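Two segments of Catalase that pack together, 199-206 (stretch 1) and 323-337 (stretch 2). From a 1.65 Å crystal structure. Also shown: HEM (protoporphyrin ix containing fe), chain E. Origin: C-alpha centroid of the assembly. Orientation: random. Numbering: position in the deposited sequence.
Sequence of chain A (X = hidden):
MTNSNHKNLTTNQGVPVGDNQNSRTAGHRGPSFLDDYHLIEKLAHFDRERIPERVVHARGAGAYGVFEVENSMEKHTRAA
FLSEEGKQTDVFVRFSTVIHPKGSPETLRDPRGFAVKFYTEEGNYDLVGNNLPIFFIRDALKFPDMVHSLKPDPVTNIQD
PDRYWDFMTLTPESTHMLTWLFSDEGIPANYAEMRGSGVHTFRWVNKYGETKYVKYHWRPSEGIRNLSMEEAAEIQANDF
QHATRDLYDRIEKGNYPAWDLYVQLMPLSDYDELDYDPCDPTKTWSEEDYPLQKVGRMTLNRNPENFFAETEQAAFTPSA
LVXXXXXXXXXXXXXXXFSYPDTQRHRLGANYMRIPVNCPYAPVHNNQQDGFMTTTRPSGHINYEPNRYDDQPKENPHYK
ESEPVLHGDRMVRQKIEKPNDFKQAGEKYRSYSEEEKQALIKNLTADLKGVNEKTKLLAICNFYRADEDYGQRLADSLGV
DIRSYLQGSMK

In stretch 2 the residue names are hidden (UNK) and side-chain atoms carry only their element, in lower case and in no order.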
ATOM      1  N   VAL A 199       5.902   2.828 -33.026  1.00 15.28           N
ATOM      2  CA  VAL A 199       5.645   4.286 -32.979  1.00 16.28           C
ATOM      3  C   VAL A 199       6.899   5.112 -32.954  1.00 16.90           C
ATOM      4  O   VAL A 199       7.216   5.781 -33.953  1.00 17.99           O
ATOM      5  CB  VAL A 199       4.659   4.719 -31.831  1.00 16.64           C
ATOM      6  CG1 VAL A 199       4.439   6.235 -31.818  1.00 16.30           C
ATOM      7  CG2 VAL A 199       3.325   4.013 -31.992  1.00 16.94           C
ATOM      8  N   HIS A 200       7.707   5.019 -31.891  1.00 16.02           N
ATOM      9  CA  HIS A 200       8.949   5.753 -31.849  1.00 14.48           C
ATOM     10  C   HIS A 200      10.017   5.171 -32.742  1.00 16.01           C
ATOM     11  O   HIS A 200      10.045   3.979 -33.022  1.00 16.67           O
ATOM     12  CB  HIS A 200       9.578   5.740 -30.445  1.00 14.88           C
ATOM     13  CG  HIS A 200       8.620   6.083 -29.328  1.00 13.22           C
ATOM     14  ND1 HIS A 200       8.192   7.371 -29.123  1.00 13.63           N
ATOM     15  CD2 HIS A 200       8.060   5.334 -28.350  1.00 14.04           C
ATOM     16  CE1 HIS A 200       7.333   7.401 -28.095  1.00 13.61           C
ATOM     17  NE2 HIS A 200       7.208   6.175 -27.628  1.00 13.20           N
ATOM     18  N   THR A 201      10.871   6.065 -33.170  1.00 15.70           N
ATOM     19  CA  THR A 201      12.250   5.761 -33.628  1.00 16.29           C
ATOM     20  C   THR A 201      13.046   5.286 -32.427  1.00 16.85           C
ATOM     21  O   THR A 201      13.004   5.883 -31.349  1.00 16.01           O
ATOM     22  CB  THR A 201      12.860   7.001 -34.195  1.00 16.63           C
ATOM     23  OG1 THR A 201      12.034   7.482 -35.293  1.00 16.71           O
ATOM     24  CG2 THR A 201      14.279   6.738 -34.669  1.00 17.23           C
ATOM     25  N   PHE A 202      13.747   4.160 -32.609  1.00 16.09           N
ATOM     26  CA  PHE A 202      14.739   3.708 -31.685  1.00 16.08           C
ATOM     27  C   PHE A 202      16.121   3.725 -32.372  1.00 16.39           C
ATOM     28  O   PHE A 202      16.234   4.030 -33.545  1.00 17.10           O
ATOM     29  CB  PHE A 202      14.403   2.267 -31.247  1.00 15.94           C
ATOM     30  CG  PHE A 202      13.151   2.188 -30.442  1.00 15.72           C
ATOM     31  CD1 PHE A 202      13.196   2.428 -29.043  1.00 16.42           C
ATOM     32  CD2 PHE A 202      11.930   1.992 -31.042  1.00 16.56           C
ATOM     33  CE1 PHE A 202      11.978   2.455 -28.299  1.00 15.23           C
ATOM     34  CE2 PHE A 202      10.745   1.990 -30.303  1.00 16.87           C
ATOM     35  CZ  PHE A 202      10.768   2.235 -28.967  1.00 16.00           C
ATOM     36  N   ARG A 203      17.101   3.373 -31.615  1.00 16.38           N
ATOM     37  CA  ARG A 203      18.477   3.247 -32.131  1.00 17.43           C
ATOM     38  C   ARG A 203      18.878   1.782 -32.141  1.00 17.42           C
ATOM     39  O   ARG A 203      18.769   1.113 -31.081  1.00 17.86           O
ATOM     40  CB  ARG A 203      19.426   4.048 -31.251  1.00 19.48           C
ATOM     41  CG  ARG A 203      19.332   5.554 -31.410  1.00 22.14           C
ATOM     42  CD  ARG A 203      20.453   6.213 -30.553  1.00 25.89           C
ATOM     43  NE  ARG A 203      20.479   7.621 -30.864  1.00 30.96           N
ATOM     44  CZ  ARG A 203      21.529   8.311 -31.310  1.00 26.42           C
ATOM     45  NH1 ARG A 203      22.749   7.795 -31.392  1.00 25.88           N
ATOM     46  NH2 ARG A 203      21.337   9.568 -31.602  1.00 24.77           N
ATOM     47  N   TRP A 204      19.431   1.313 -33.265  1.00 17.38           N
ATOM     48  CA  TRP A 204      20.019  -0.009 -33.347  1.00 16.98           C
ATOM     49  C   TRP A 204      21.510   0.179 -33.430  1.00 17.19           C
ATOM     50  O   TRP A 204      21.985   1.003 -34.202  1.00 19.17           O
ATOM     51  CB  TRP A 204      19.478  -0.748 -34.555  1.00 16.62           C
ATOM     52  CG  TRP A 204      18.309  -1.575 -34.298  1.00 17.52           C
ATOM     53  CD1 TRP A 204      17.474  -1.604 -33.145  1.00 17.59           C
ATOM     54  CD2 TRP A 204      17.759  -2.527 -35.189  1.00 17.44           C
ATOM     55  NE1 TRP A 204      16.488  -2.537 -33.314  1.00 17.06           N
ATOM     56  CE2 TRP A 204      16.608  -3.099 -34.559  1.00 15.89           C
ATOM     57  CE3 TRP A 204      18.102  -2.976 -36.429  1.00 16.43           C
ATOM     58  CZ2 TRP A 204      15.899  -4.115 -35.124  1.00 17.28           C
ATOM     59  CZ3 TRP A 204      17.283  -3.925 -37.052  1.00 17.42           C
ATOM     60  CH2 TRP A 204      16.214  -4.486 -36.381  1.00 16.67           C
ATOM     61  N   VAL A 205      22.253  -0.538 -32.596  1.00 18.39           N
ATOM     62  CA  VAL A 205      23.669  -0.404 -32.516  1.00 18.29           C
ATOM     63  C   VAL A 205      24.245  -1.793 -32.778  1.00 18.79           C
ATOM     64  O   VAL A 205      23.929  -2.730 -32.071  1.00 16.31           O
ATOM     65  CB  VAL A 205      24.163   0.113 -31.138  1.00 19.21           C
ATOM     66  CG1 VAL A 205      25.670   0.377 -31.211  1.00 20.06           C
ATOM     67  CG2 VAL A 205      23.401   1.375 -30.746  1.00 19.06           C
ATOM     68  N   ASN A 206      25.156  -1.880 -33.753  1.00 18.16           N
ATOM     69  CA  ASN A 206      25.810  -3.181 -34.083  1.00 19.01           C
ATOM     70  C   ASN A 206      27.149  -3.462 -33.319  1.00 19.85           C
ATOM     71  O   ASN A 206      27.584  -2.675 -32.492  1.00 19.63           O
ATOM     72  CB  ASN A 206      25.964  -3.325 -35.593  1.00 20.73           C
ATOM     73  CG  ASN A 206      27.086  -2.451 -36.197  1.00 20.22           C
ATOM     74  OD1 ASN A 206      27.884  -1.834 -35.514  1.00 21.51           O
ATOM     75  ND2 ASN A 206      27.083  -2.378 -37.500  1.00 21.12           N
ATOM     76  N   UNK A 323      20.960  -5.194 -25.114  1.00 19.09           N
ATOM     77  CA  UNK A 323      22.126  -4.706 -25.803  1.00 18.46           C
ATOM     78  C   UNK A 323      21.928  -4.720 -27.299  1.00 18.61           C
ATOM     79  O   UNK A 323      21.472  -5.731 -27.864  1.00 20.09           O
ATOM     80  c   UNK A 323      22.804  -6.097 -23.989  1.00 20.51           C
ATOM     81  c   UNK A 323      23.235  -5.688 -25.332  1.00 19.99           C
ATOM     82  c   UNK A 323      21.318  -6.233 -24.120  1.00 19.82           C
ATOM     83  N   UNK A 324      22.263  -3.577 -27.927  1.00 17.37           N
ATOM     84  CA  UNK A 324      22.031  -3.360 -29.377  1.00 16.80           C
ATOM     85  C   UNK A 324      20.771  -2.606 -29.749  1.00 16.27           C
ATOM     86  O   UNK A 324      20.563  -2.244 -30.890  1.00 14.97           O
ATOM     87  N   UNK A 325      19.891  -2.407 -28.756  1.00 16.09           N
ATOM     88  CA  UNK A 325      18.658  -1.628 -28.974  1.00 16.11           C
ATOM     89  C   UNK A 325      18.541  -0.588 -27.892  1.00 17.33           C
ATOM     90  O   UNK A 325      18.527  -0.924 -26.699  1.00 16.98           O
ATOM     91  c   UNK A 325      16.424  -4.765 -29.854  1.00 18.31           C
ATOM     92  c   UNK A 325      16.175  -1.760 -29.309  1.00 15.91           C
ATOM     93  c   UNK A 325      17.549  -3.736 -29.864  1.00 17.34           C
ATOM     94  c   UNK A 325      17.436  -2.533 -28.914  1.00 16.66           C
ATOM     95  N   UNK A 326      18.514   0.669 -28.315  1.00 18.06           N
ATOM     96  CA  UNK A 326      18.572   1.816 -27.422  1.00 16.95           C
ATOM     97  C   UNK A 326      17.430   2.809 -27.692  1.00 16.36           C
ATOM     98  O   UNK A 326      16.836   2.796 -28.761  1.00 15.92           O
ATOM     99  c   UNK A 326      19.930   2.495 -27.554  1.00 17.87           C
ATOM    100  c   UNK A 326      22.413   2.122 -27.032  1.00 19.93           C
ATOM    101  o   UNK A 326      23.354   1.277 -26.938  1.00 21.12           O
ATOM    102  o   UNK A 326      22.579   3.347 -27.116  1.00 25.28           O
ATOM    103  c   UNK A 326      21.021   1.589 -26.981  1.00 19.82           C
ATOM    104  N   UNK A 327      17.150   3.666 -26.700  1.00 15.60           N
ATOM    105  CA  UNK A 327      16.173   4.755 -26.901  1.00 16.37           C
ATOM    106  C   UNK A 327      16.708   5.740 -27.910  1.00 16.01           C
ATOM    107  O   UNK A 327      17.941   5.919 -28.049  1.00 17.86           O
ATOM    108  c   UNK A 327      15.868   5.450 -25.574  1.00 15.83           C
ATOM    109  N   UNK A 328      15.852   6.369 -28.665  1.00 16.22           N
ATOM    110  CA  UNK A 328      16.232   7.586 -29.311  1.00 17.28           C
ATOM    111  C   UNK A 328      15.938   8.769 -28.382  1.00 18.67           C
ATOM    112  O   UNK A 328      15.248   8.636 -27.331  1.00 21.49           O
ATOM    113  c   UNK A 328      15.490   7.777 -30.615  1.00 17.93           C
ATOM    114  o   UNK A 328      14.116   8.176 -30.418  1.00 15.98           O
ATOM    115  N   UNK A 329      16.296   9.937 -28.895  1.00 18.72           N
ATOM    116  CA  UNK A 329      16.038  11.236 -28.260  1.00 19.31           C
ATOM    117  C   UNK A 329      14.574  11.723 -28.218  1.00 19.33           C
ATOM    118  O   UNK A 329      14.279  12.732 -27.585  1.00 19.12           O
ATOM    119  o   UNK A 329      18.383   9.978 -30.850  1.00 23.10           O
ATOM    120  c   UNK A 329      16.925  12.097 -30.477  1.00 27.84           C
ATOM    121  c   UNK A 329      17.950  11.100 -31.226  1.00 29.98           C
ATOM    122  c   UNK A 329      16.981  12.235 -28.950  1.00 23.51           C
ATOM    123  o   UNK A 329      18.317  11.425 -32.394  1.00 41.68           O
ATOM    124  N   UNK A 330      13.665  10.973 -28.820  1.00 17.17           N
ATOM    125  CA  UNK A 330      12.239  11.300 -28.878  1.00 16.75           C
ATOM    126  C   UNK A 330      11.739  11.674 -27.442  1.00 17.55           C
ATOM    127  O   UNK A 330      11.870  10.848 -26.563  1.00 15.36           O
ATOM    128  c   UNK A 330      10.010  10.107 -29.500  1.00 19.63           C
ATOM    129  c   UNK A 330      11.568  10.060 -29.483  1.00 17.50           C
ATOM    130  o   UNK A 330       9.421   9.431 -30.373  1.00 17.90           O
ATOM    131  o   UNK A 330       9.427  10.626 -28.550  1.00 17.26           O
ATOM    132  N   UNK A 331      11.148  12.885 -27.253  1.00 15.14           N
ATOM    133  CA  UNK A 331      10.954  13.396 -25.941  1.00 15.88           C
ATOM    134  C   UNK A 331       9.696  12.723 -25.294  1.00 14.78           C
ATOM    135  O   UNK A 331       9.534  12.801 -24.099  1.00 17.07           O
ATOM    136  n   UNK A 331      12.264  19.462 -27.038  1.00 16.45           N
ATOM    137  c   UNK A 331      11.596  17.238 -26.321  1.00 19.42           C
ATOM    138  c   UNK A 331      11.910  15.740 -26.409  1.00 18.00           C
ATOM    139  c   UNK A 331      10.729  14.914 -25.917  1.00 16.70           C
ATOM    140  c   UNK A 331      12.606  18.032 -27.122  1.00 18.55           C
ATOM    141  N   UNK A 332       8.859  12.137 -26.142  1.00 14.21           N
ATOM    142  CA  UNK A 332       7.686  11.366 -25.678  1.00 13.92           C
ATOM    143  C   UNK A 332       8.216  10.018 -25.123  1.00 13.94           C
ATOM    144  O   UNK A 332       7.949   9.695 -23.942  1.00 14.06           O
ATOM    145  c   UNK A 332       4.545  11.654 -25.679  1.00 13.92           C
ATOM    146  c   UNK A 332       6.731  11.189 -26.858  1.00 14.16           C
ATOM    147  c   UNK A 332       4.694  10.116 -27.671  1.00 13.54           C
ATOM    148  c   UNK A 332       5.365  10.609 -26.431  1.00 13.25           C
ATOM    149  N   UNK A 333       9.072   9.358 -25.893  1.00 13.36           N
ATOM    150  CA  UNK A 333       9.758   8.111 -25.418  1.00 13.98           C
ATOM    151  C   UNK A 333      10.531   8.337 -24.115  1.00 16.01           C
ATOM    152  O   UNK A 333      10.444   7.525 -23.189  1.00 15.94           O
ATOM    153  c   UNK A 333      11.549   6.380 -26.096  1.00 14.32           C
ATOM    154  c   UNK A 333      10.669   7.578 -26.474  1.00 15.17           C
ATOM    155  c   UNK A 333      10.727   5.190 -25.645  1.00 15.11           C
ATOM    156  c   UNK A 333      12.426   6.005 -27.322  1.00 16.02           C
ATOM    157  N   UNK A 334      11.254   9.429 -24.044  1.00 15.57           N
ATOM    158  CA  UNK A 334      12.052   9.674 -22.872  1.00 16.52           C
ATOM    159  C   UNK A 334      11.260   9.596 -21.552  1.00 15.81           C
ATOM    160  O   UNK A 334      11.728   9.029 -20.585  1.00 14.68           O
ATOM    161  n   UNK A 334      15.650   9.552 -24.588  1.00 16.99           N
ATOM    162  c   UNK A 334      12.816  10.997 -22.987  1.00 18.88           C
ATOM    163  c   UNK A 334      15.177  10.458 -23.785  1.00 17.42           C
ATOM    164  c   UNK A 334      13.832  11.038 -24.121  1.00 18.11           C
ATOM    165  o   UNK A 334      15.769  10.811 -22.771  1.00 15.19           O
ATOM    166  N   UNK A 335      10.104  10.219 -21.512  1.00 14.05           N
ATOM    167  CA  UNK A 335       9.263  10.151 -20.348  1.00 13.81           C
ATOM    168  C   UNK A 335       8.768   8.757 -20.051  1.00 14.09           C
ATOM    169  O   UNK A 335       8.586   8.384 -18.880  1.00 12.70           O
ATOM    170  N   UNK A 336       8.436   8.019 -21.096  1.00 12.73           N
ATOM    171  CA  UNK A 336       7.931   6.625 -20.922  1.00 12.47           C
ATOM    172  C   UNK A 336       8.919   5.787 -20.235  1.00 12.82           C
ATOM    173  O   UNK A 336       8.602   4.900 -19.464  1.00 13.73           O
ATOM    174  c   UNK A 336       5.512   3.764 -25.100  1.00 12.45           C
ATOM    175  n   UNK A 336       6.140   3.932 -26.211  1.00 15.37           N
ATOM    176  n   UNK A 336       4.892   2.619 -24.868  1.00 11.94           N
ATOM    177  c   UNK A 336       6.134   6.069 -24.389  1.00 12.81           C
ATOM    178  c   UNK A 336       6.406   6.709 -23.020  1.00 13.06           C
ATOM    179  c   UNK A 336       7.557   6.016 -22.290  1.00 12.36           C
ATOM    180  n   UNK A 336       5.503   4.737 -24.212  1.00 12.69           N
ATOM    181  N   UNK A 337      10.209   6.036 -20.530  1.00 12.53           N
ATOM    182  CA  UNK A 337      11.254   5.248 -19.920  1.00 14.13           C
ATOM    183  C   UNK A 337      11.126   5.261 -18.377  1.00 13.85           C
ATOM    184  O   UNK A 337      11.438   4.268 -17.731  1.00 15.37           O
ATOM    185  c   UNK A 337      12.995   4.542 -22.388  1.00 14.10           C
ATOM    186  c   UNK A 337      12.980   5.936 -21.767  1.00 14.25           C
ATOM    187  c   UNK A 337      12.642   5.838 -20.274  1.00 14.13           C
ATOM    188  c   UNK A 337      14.332   6.650 -22.011  1.00 14.68           C
TER
HETATM  189  CHA HEM E 501       0.317   1.489 -20.594  0.50 11.44           C
HETATM  190  CHB HEM E 501       2.281   5.828 -19.675  0.50 11.38           C
HETATM  191  CHC HEM E 501       2.615   6.622 -24.580  0.50 11.70           C
HETATM  192  CHD HEM E 501       1.322   2.006 -25.291  0.50 11.68           C
HETATM  193  C1A HEM E 501       0.787   2.613 -19.933  0.50 11.90           C
HETATM  194  C2A HEM E 501       0.779   2.809 -18.515  0.50 12.00           C
HETATM  195  C3A HEM E 501       1.334   4.026 -18.261  0.50 11.81           C
HETATM  196  C4A HEM E 501       1.686   4.578 -19.506  0.50 11.64           C
HETATM  197  CMA HEM E 501       1.665   4.728 -16.976  0.50 11.00           C
HETATM  198  CAA HEM E 501       0.287   1.801 -17.527  0.50 11.68           C
HETATM  199  CBA HEM E 501       1.328   0.662 -17.534  0.50 12.41           C
HETATM  200  CGA HEM E 501       1.075  -0.333 -16.465  0.50 12.77           C
HETATM  201  O1A HEM E 501       1.685  -1.421 -16.523  0.50 14.19           O
HETATM  202  O2A HEM E 501       0.360  -0.060 -15.474  0.50 12.33           O
HETATM  203  C1B HEM E 501       2.502   6.386 -20.965  0.50 11.68           C
HETATM  204  C2B HEM E 501       3.053   7.695 -21.138  0.50 11.46           C
HETATM  205  C3B HEM E 501       3.137   7.943 -22.484  0.50 11.30           C
HETATM  206  C4B HEM E 501       2.676   6.729 -23.174  0.50 11.40           C
HETATM  207  CMB HEM E 501       3.462   8.607 -20.010  0.50 11.98           C
HETATM  208  CAB HEM E 501       3.660   9.116 -23.186  0.50 11.38           C
HETATM  209  CBB HEM E 501       4.401  10.001 -22.514  0.50 12.26           C
HETATM  210  C1C HEM E 501       2.294   5.414 -25.200  0.50 11.92           C
HETATM  211  C2C HEM E 501       2.598   5.127 -26.510  0.50 12.05           C
HETATM  212  C3C HEM E 501       2.210   3.838 -26.715  0.50 11.67           C
HETATM  213  C4C HEM E 501       1.736   3.295 -25.498  0.50 12.01           C
HETATM  214  CMC HEM E 501       3.146   6.131 -27.501  0.50 11.80           C
HETATM  215  CAC HEM E 501       2.433   3.084 -27.902  0.50 12.51           C
HETATM  216  CBC HEM E 501       3.453   3.437 -28.665  0.50 12.74           C
HETATM  217  C1D HEM E 501       0.947   1.533 -24.025  0.50 11.43           C
HETATM  218  C2D HEM E 501       0.426   0.178 -23.846  0.50 11.05           C
HETATM  219  C3D HEM E 501       0.111   0.018 -22.557  0.50 10.61           C
HETATM  220  C4D HEM E 501       0.461   1.293 -21.939  0.50 11.46           C
HETATM  221  CMD HEM E 501       0.277  -0.795 -24.978  0.50 10.93           C
HETATM  222  CAD HEM E 501      -0.444  -1.209 -21.879  0.50 10.40           C
HETATM  223  CBD HEM E 501       0.762  -2.140 -21.619  0.50 10.48           C
HETATM  224  CGD HEM E 501       0.157  -3.356 -20.980  0.50 10.87           C
HETATM  225  O1D HEM E 501      -0.330  -4.194 -21.730  0.50 10.55           O
HETATM  226  O2D HEM E 501       0.148  -3.516 -19.730  0.50 10.68           O
HETATM  227  NA  HEM E 501       1.385   3.715 -20.552  0.50 12.83           N
HETATM  228  NB  HEM E 501       2.309   5.882 -22.198  0.50 11.60           N
HETATM  229  NC  HEM E 501       1.840   4.279 -24.564  0.50 12.34           N
HETATM  230  ND  HEM E 501       0.960   2.179 -22.864  0.50 11.80           N
HETATM  231 FE   HEM E 501       1.607   3.958 -22.550  0.50 14.59          FE
HETATM  232  O   HOH W   1      10.469   8.881 -32.852  1.00 21.66           O

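Position 323 has three carbons closing a ring onto its own backbone N, which makes it Pro-323; it does not touch stretch 1. Position 324 has no side-chain atoms. With phi/psi of 97/-11, a CB would be jammed against the preceding carbonyl, so this is Gly-324; its O accepts from Val-205 N at 2.9 Å.

Position 325 carries four carbons, forked at the first, with one arm two carbons long: Ile-325. Its CG1 lies 3.9 Å from Trp-204 CD1, an apolar contact on the face of the sheet that these two side chains share. Position 326 has three carbons, the third bearing two oxygens: Glu-326. Its backbone pairs with Arg-203 in both directions, Arg-203 N to Glu-326 O at 2.9 Å and Glu-326 N to Arg-203 O at 2.8 Å, while its carboxylate finds partners elsewhere in the structure. Position 327 has one carbon, pointing away from stretch 1: Ala-327.

At 328 one carbon leads to one oxygen, which lies 2.7 Å from Thr-201 O. This is Ser-328, and its short hydroxyl donates that hydrogen bond while accepting from the backbone N of position 330. Position 329 has three carbons and a terminal pair of oxygens: Glu-329. Its OE1 meets Arg-203 NH2 at 3.1 Å and Arg-203 NE at 3.2 Å, a salt bridge at the guanidinium edge.

Position 330 is shorter, two carbons with two oxygens on the second: Asp-330. OD2 accepts from His-200 ND1 at 2.7 Å, and OD1 caps the helix that follows. Position 331 is four carbons in a row ending in nitrogen, directed away: Lys-331. Positions 332 and 333 each have four carbons forked at the second: Leu-332, whose CD2 is 3.8 Å from His-200 CE1, and Leu-333, whose CB covers one face of the His-200 ring and whose CD2 is 3.7 Å from Phe-202 CE1.

Position 334 has three carbons, the third with one oxygen and one nitrogen: Gln-334, whose NE2 donates to Ser-328 O. Position 335, without side-chain atoms, is Gly-335. At 336, three carbons, a nitrogen and a carbon bearing two more nitrogens make Arg-336; NH1 donates to His-200 NE2 at 2.9 Å, and the heme lies over one guanidinium face. Position 337, four carbons forked at the second, is Leu-337, beyond contact range.

The contact thus joins an antiparallel strand pairing to a histidine held by the helix and its cap. Asp-330 and Arg-336 occupy both ring nitrogens of His-200, fixing its orientation beside Leu-333.

Stretch 2 323-337: PGIEASEDKLLQGRL
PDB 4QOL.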